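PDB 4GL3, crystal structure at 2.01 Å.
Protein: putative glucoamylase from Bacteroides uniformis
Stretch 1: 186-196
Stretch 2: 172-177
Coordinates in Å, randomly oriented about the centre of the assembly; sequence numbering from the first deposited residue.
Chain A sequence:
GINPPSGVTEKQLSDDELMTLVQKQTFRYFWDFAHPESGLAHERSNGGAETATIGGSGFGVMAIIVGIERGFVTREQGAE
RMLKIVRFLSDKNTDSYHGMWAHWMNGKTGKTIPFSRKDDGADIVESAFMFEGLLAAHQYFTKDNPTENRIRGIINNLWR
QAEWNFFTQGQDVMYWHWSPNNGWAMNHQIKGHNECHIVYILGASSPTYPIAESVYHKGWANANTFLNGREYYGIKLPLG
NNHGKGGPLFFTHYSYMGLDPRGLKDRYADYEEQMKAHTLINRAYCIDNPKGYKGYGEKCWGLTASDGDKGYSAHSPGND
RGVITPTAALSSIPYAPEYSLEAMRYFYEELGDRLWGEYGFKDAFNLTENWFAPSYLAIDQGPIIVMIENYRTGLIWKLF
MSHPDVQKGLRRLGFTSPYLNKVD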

HETATM    1  N   MSE A 186      23.328   0.289  -1.955  1.00 21.41           N
HETATM    2  CA  MSE A 186      22.220  -0.530  -1.417  1.00 22.55           C
HETATM    3  C   MSE A 186      22.023  -1.733  -2.372  1.00 20.52           C
HETATM    4  O   MSE A 186      21.695  -2.840  -1.947  1.00 20.57           O
HETATM    5  CB  MSE A 186      20.914   0.286  -1.238  1.00 22.36           C
HETATM    6  CG  MSE A 186      20.845   1.273  -0.017  1.00 23.70           C
HETATM    7 SE   MSE A 186      21.106   0.384   1.707  0.75 21.26          SE
HETATM    8  CE  MSE A 186      19.230  -0.385   1.762  1.00 25.96           C
ATOM      9  N   ASN A 187      22.224  -1.502  -3.655  1.00 22.25           N
ATOM     10  CA  ASN A 187      22.314  -2.591  -4.636  1.00 21.76           C
ATOM     11  C   ASN A 187      21.159  -3.617  -4.488  1.00 24.26           C
ATOM     12  O   ASN A 187      21.405  -4.821  -4.489  1.00 23.50           O
ATOM     13  CB  ASN A 187      23.684  -3.312  -4.522  1.00 23.59           C
ATOM     14  CG  ASN A 187      23.930  -4.241  -5.686  1.00 24.44           C
ATOM     15  OD1 ASN A 187      23.430  -3.986  -6.772  1.00 23.84           O
ATOM     16  ND2 ASN A 187      24.643  -5.319  -5.470  1.00 22.86           N
ATOM     17  N   HIS A 188      19.907  -3.127  -4.443  1.00 22.60           N
ATOM     18  CA  HIS A 188      18.736  -3.988  -4.187  1.00 23.01           C
ATOM     19  C   HIS A 188      17.869  -3.990  -5.470  1.00 23.96           C
ATOM     20  O   HIS A 188      17.145  -3.049  -5.736  1.00 21.37           O
ATOM     21  CB  HIS A 188      18.004  -3.432  -2.970  1.00 27.67           C
ATOM     22  CG  HIS A 188      16.936  -4.312  -2.407  1.00 33.92           C
ATOM     23  ND1 HIS A 188      16.187  -5.177  -3.168  1.00 43.20           N
ATOM     24  CD2 HIS A 188      16.430  -4.392  -1.155  1.00 49.00           C
ATOM     25  CE1 HIS A 188      15.304  -5.789  -2.404  1.00 29.87           C
ATOM     26  NE2 HIS A 188      15.429  -5.329  -1.177  1.00 46.36           N
ATOM     27  N   GLN A 189      18.000  -5.035  -6.286  1.00 21.44           N
ATOM     28  CA  GLN A 189      17.179  -5.177  -7.484  1.00 21.90           C
ATOM     29  C   GLN A 189      15.719  -5.454  -7.089  1.00 21.80           C
ATOM     30  O   GLN A 189      15.459  -6.213  -6.139  1.00 20.94           O
ATOM     31  CB  GLN A 189      17.705  -6.323  -8.318  1.00 23.30           C
ATOM     32  CG  GLN A 189      19.063  -6.124  -8.964  1.00 25.70           C
ATOM     33  CD  GLN A 189      19.517  -7.363  -9.760  1.00 35.52           C
ATOM     34  OE1 GLN A 189      18.704  -8.127 -10.247  1.00 32.70           O
ATOM     35  NE2 GLN A 189      20.805  -7.577  -9.836  1.00 42.15           N
ATOM     36  N   ILE A 190      14.778  -4.824  -7.767  1.00 22.09           N
ATOM     37  CA  ILE A 190      13.359  -5.052  -7.468  1.00 22.69           C
ATOM     38  C   ILE A 190      12.919  -6.245  -8.318  1.00 23.89           C
ATOM     39  O   ILE A 190      12.747  -6.138  -9.549  1.00 23.79           O
ATOM     40  CB  ILE A 190      12.503  -3.805  -7.781  1.00 20.15           C
ATOM     41  CG1 ILE A 190      13.041  -2.585  -6.993  1.00 22.24           C
ATOM     42  CG2 ILE A 190      10.989  -4.060  -7.482  1.00 18.05           C
ATOM     43  CD1 ILE A 190      12.343  -1.272  -7.305  1.00 19.58           C
ATOM     44  N   LYS A 191      12.762  -7.380  -7.659  1.00 21.09           N
ATOM     45  CA  LYS A 191      12.476  -8.651  -8.322  1.00 25.66           C
ATOM     46  C   LYS A 191      11.103  -9.123  -7.847  1.00 24.00           C
ATOM     47  O   LYS A 191      10.756  -8.931  -6.692  1.00 23.52           O
ATOM     48  CB  LYS A 191      13.496  -9.713  -7.919  1.00 33.34           C
ATOM     49  CG  LYS A 191      14.924  -9.398  -8.259  1.00 34.22           C
ATOM     50  CD  LYS A 191      15.244  -9.273  -9.753  1.00 38.03           C
ATOM     51  CE  LYS A 191      15.417 -10.578 -10.463  1.00 33.98           C
ATOM     52  NZ  LYS A 191      15.698 -10.416 -11.938  1.00 25.56           N
ATOM     53  N   GLY A 192      10.314  -9.667  -8.755  1.00 24.76           N
ATOM     54  CA  GLY A 192       8.935 -10.110  -8.432  1.00 27.57           C
ATOM     55  C   GLY A 192       8.878 -11.482  -7.785  1.00 26.18           C
ATOM     56  O   GLY A 192       9.866 -12.181  -7.788  1.00 27.02           O
ATOM     57  N   HIS A 193       7.731 -11.917  -7.250  1.00 29.75           N
ATOM     58  CA  HIS A 193       6.483 -11.143  -7.165  1.00 27.30           C
ATOM     59  C   HIS A 193       6.267 -10.778  -5.699  1.00 27.06           C
ATOM     60  O   HIS A 193       5.955 -11.639  -4.874  1.00 27.83           O
ATOM     61  CB  HIS A 193       5.254 -11.912  -7.676  1.00 31.29           C
ATOM     62  CG  HIS A 193       3.997 -11.095  -7.619  1.00 27.10           C
ATOM     63  ND1 HIS A 193       3.629 -10.228  -8.625  1.00 29.91           N
ATOM     64  CD2 HIS A 193       3.071 -10.953  -6.639  1.00 30.09           C
ATOM     65  CE1 HIS A 193       2.528  -9.590  -8.270  1.00 32.65           C
ATOM     66  NE2 HIS A 193       2.154 -10.030  -7.080  1.00 31.16           N
ATOM     67  N   ASN A 194       6.489  -9.511  -5.394  1.00 25.49           N
ATOM     68  CA  ASN A 194       6.318  -8.965  -4.049  1.00 28.85           C
ATOM     69  C   ASN A 194       5.391  -7.755  -4.088  1.00 25.08           C
ATOM     70  O   ASN A 194       4.514  -7.696  -4.943  1.00 31.02           O
ATOM     71  CB  ASN A 194       7.683  -8.678  -3.403  1.00 24.83           C
ATOM     72  CG  ASN A 194       8.490  -7.631  -4.134  1.00 31.05           C
ATOM     73  OD1 ASN A 194       8.006  -6.951  -5.022  1.00 26.88           O
ATOM     74  ND2 ASN A 194       9.760  -7.534  -3.777  1.00 31.28           N
ATOM     75  N   GLU A 195       5.562  -6.798  -3.173  1.00 26.04           N
ATOM     76  CA  GLU A 195       4.694  -5.628  -3.110  1.00 25.06           C
ATOM     77  C   GLU A 195       5.009  -4.561  -4.133  1.00 29.91           C
ATOM     78  O   GLU A 195       4.256  -3.594  -4.208  1.00 24.34           O
ATOM     79  CB  GLU A 195       4.747  -4.981  -1.698  1.00 27.63           C
ATOM     80  CG  GLU A 195       6.043  -4.185  -1.400  1.00 24.87           C
ATOM     81  CD  GLU A 195       7.165  -5.000  -0.764  1.00 29.43           C
ATOM     82  OE1 GLU A 195       7.363  -6.168  -1.146  1.00 32.81           O
ATOM     83  OE2 GLU A 195       7.886  -4.436   0.092  1.00 27.56           O
ATOM     84  N   CYS A 196       6.094  -4.698  -4.913  1.00 23.13           N
ATOM     85  CA  CYS A 196       6.583  -3.570  -5.725  1.00 25.23           C
ATOM     86  C   CYS A 196       6.142  -3.533  -7.193  1.00 24.47           C
ATOM     87  O   CYS A 196       6.763  -2.856  -7.987  1.00 23.95           O
ATOM     88  CB  CYS A 196       8.103  -3.638  -5.704  1.00 23.55           C
ATOM     89  SG  CYS A 196       8.829  -3.642  -4.073  1.00 24.68           S
TER
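Stretch 2 (172-177) DVMYWH

Stretch 2 runs antiparallel to stretch 1. The backbones are extended at 188-190 and 173-175, around the bridge; Trp176 turns out of that conformation. A single beta bridge pairs Tyr175 with Gln189, their CA atoms 4.6 Å apart. Two backbone hydrogen bonds flank it: Ile190 N donates to Met174 O at 2.8 Å and nearly straight, and Trp176 N donates to His188 O at 3.0 Å.

Trp176 covers the most surface. Its CA-to-CB bond points toward stretch 1, with chi1 in t. The indole packs obliquely on the His188 ring, Trp176 CE3 lying 3.7 Å from His188 CE1. Trp176 CZ3 is 3.7 Å from Cys196 SG. Glu195 OE2 approaches the indole edge, 3.7 Å from Trp176 CH2.

The CA-to-CB bond of Tyr175 points away overall, though CB still touches stretch 1, and the end of the side chain comes nearer. Tyr175 CE2 sits 3.6 Å from Gln189 CG and 3.5 Å from Asn187 OD1.

Ile190 is buried; its CD1 lies 4.4 Å from Met174 CB and its CG1 4.1 Å from Trp176 CB.

The CA-to-CB bond of His177 points toward stretch 1. Met186 CE, the selenomethionine methyl, lies over one face of the His177 ring, 3.8 Å from its centroid, a CH-pi contact. One water joins the backbones here, donating to His177 O at 2.7 Å and weakly accepting from Asn187 N at 3.4 Å. A second water links His177 ND1, at 2.8 Å, to His188 N, at 2.9 Å.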

ATOM      1  N   ASP A 172      18.527  -4.108 -17.479  1.00 24.17           N
ATOM      2  CA  ASP A 172      17.182  -4.649 -17.605  1.00 24.42           C
ATOM      3  C   ASP A 172      16.568  -5.051 -16.240  1.00 23.81           C
ATOM      4  O   ASP A 172      16.078  -6.171 -16.070  1.00 22.57           O
ATOM      5  CB  ASP A 172      17.202  -5.839 -18.572  1.00 28.28           C
ATOM      6  CG  ASP A 172      17.381  -5.409 -20.026  1.00 32.18           C
ATOM      7  OD1 ASP A 172      16.782  -4.399 -20.416  1.00 31.14           O
ATOM      8  OD2 ASP A 172      18.114  -6.110 -20.770  1.00 31.55           O
ATOM      9  N   VAL A 173      16.536  -4.119 -15.295  1.00 23.02           N
ATOM     10  CA  VAL A 173      15.933  -4.330 -13.989  1.00 21.91           C
ATOM     11  C   VAL A 173      15.925  -2.928 -13.358  1.00 24.01           C
ATOM     12  O   VAL A 173      16.616  -2.005 -13.820  1.00 20.73           O
ATOM     13  CB  VAL A 173      16.799  -5.306 -13.141  1.00 27.50           C
ATOM     14  CG1 VAL A 173      18.145  -4.678 -12.817  1.00 21.07           C
ATOM     15  CG2 VAL A 173      16.110  -5.761 -11.864  1.00 19.40           C
HETATM   16  N   MSE A 174      15.138  -2.764 -12.316  1.00 20.88           N
HETATM   17  CA  MSE A 174      15.082  -1.488 -11.561  1.00 21.20           C
HETATM   18  C   MSE A 174      15.627  -1.712 -10.164  1.00 20.13           C
HETATM   19  O   MSE A 174      15.508  -2.816  -9.631  1.00 21.75           O
HETATM   20  CB  MSE A 174      13.648  -0.912 -11.482  1.00 22.45           C
HETATM   21  CG  MSE A 174      13.070  -0.564 -12.842  1.00 24.17           C
HETATM   22 SE   MSE A 174      11.194  -0.063 -12.731  0.75 18.37          SE
HETATM   23  CE  MSE A 174      11.473   1.824 -12.304  1.00 22.35           C
ATOM     24  N   TYR A 175      16.307  -0.678  -9.641  1.00 19.04           N
ATOM     25  CA  TYR A 175      16.918  -0.672  -8.340  1.00 19.86           C
ATOM     26  C   TYR A 175      16.060   0.168  -7.399  1.00 19.57           C
ATOM     27  O   TYR A 175      15.496   1.190  -7.799  1.00 20.32           O
ATOM     28  CB  TYR A 175      18.384  -0.132  -8.419  1.00 24.39           C
ATOM     29  CG  TYR A 175      19.301  -1.144  -9.052  1.00 20.91           C
ATOM     30  CD1 TYR A 175      19.395  -1.248 -10.458  1.00 19.40           C
ATOM     31  CD2 TYR A 175      20.038  -2.037  -8.267  1.00 21.32           C
ATOM     32  CE1 TYR A 175      20.202  -2.198 -11.054  1.00 21.05           C
ATOM     33  CE2 TYR A 175      20.831  -3.018  -8.847  1.00 22.46           C
ATOM     34  CZ  TYR A 175      20.927  -3.100 -10.239  1.00 23.22           C
ATOM     35  OH  TYR A 175      21.698  -4.073 -10.820  1.00 23.84           O
ATOM     36  N   TRP A 176      16.025  -0.278  -6.146  1.00 19.75           N
ATOM     37  CA  TRP A 176      15.147   0.235  -5.091  1.00 20.15           C
ATOM     38  C   TRP A 176      15.593   1.642  -4.609  1.00 23.24           C
ATOM     39  O   TRP A 176      14.739   2.472  -4.361  1.00 20.30           O
ATOM     40  CB  TRP A 176      15.097  -0.760  -3.924  1.00 21.68           C
ATOM     41  CG  TRP A 176      13.999  -0.617  -2.895  1.00 21.85           C
ATOM     42  CD1 TRP A 176      13.662   0.502  -2.141  1.00 25.04           C
ATOM     43  CD2 TRP A 176      13.122  -1.648  -2.472  1.00 21.48           C
ATOM     44  NE1 TRP A 176      12.633   0.211  -1.300  1.00 23.63           N
ATOM     45  CE2 TRP A 176      12.268  -1.096  -1.484  1.00 24.53           C
ATOM     46  CE3 TRP A 176      12.985  -2.979  -2.817  1.00 23.49           C
ATOM     47  CZ2 TRP A 176      11.249  -1.833  -0.872  1.00 24.21           C
ATOM     48  CZ3 TRP A 176      11.975  -3.740  -2.187  1.00 23.75           C
ATOM     49  CH2 TRP A 176      11.126  -3.155  -1.229  1.00 24.48           C
ATOM     50  N   HIS A 177      16.904   1.883  -4.514  1.00 21.54           N
ATOM     51  CA  HIS A 177      17.456   3.055  -3.870  1.00 19.44           C
ATOM     52  C   HIS A 177      18.527   3.715  -4.760  1.00 19.14           C
ATOM     53  O   HIS A 177      19.125   3.094  -5.674  1.00 18.24           O
ATOM     54  CB  HIS A 177      18.142   2.728  -2.548  1.00 22.01           C
ATOM     55  CG  HIS A 177      17.426   1.738  -1.683  1.00 24.05           C
ATOM     56  ND1 HIS A 177      17.606   0.375  -1.815  1.00 22.11           N
ATOM     57  CD2 HIS A 177      16.621   1.920  -0.596  1.00 22.76           C
ATOM     58  CE1 HIS A 177      16.905  -0.236  -0.866  1.00 27.75           C
ATOM     59  NE2 HIS A 177      16.287   0.680  -0.124  1.00 20.77           N
TER
HETATM   60  O   HOH W   1      21.019   1.404  -4.823  1.00 22.25           O
HETATM   61  O   HOH W   2      18.980  -0.383  -4.163  1.00 22.43           O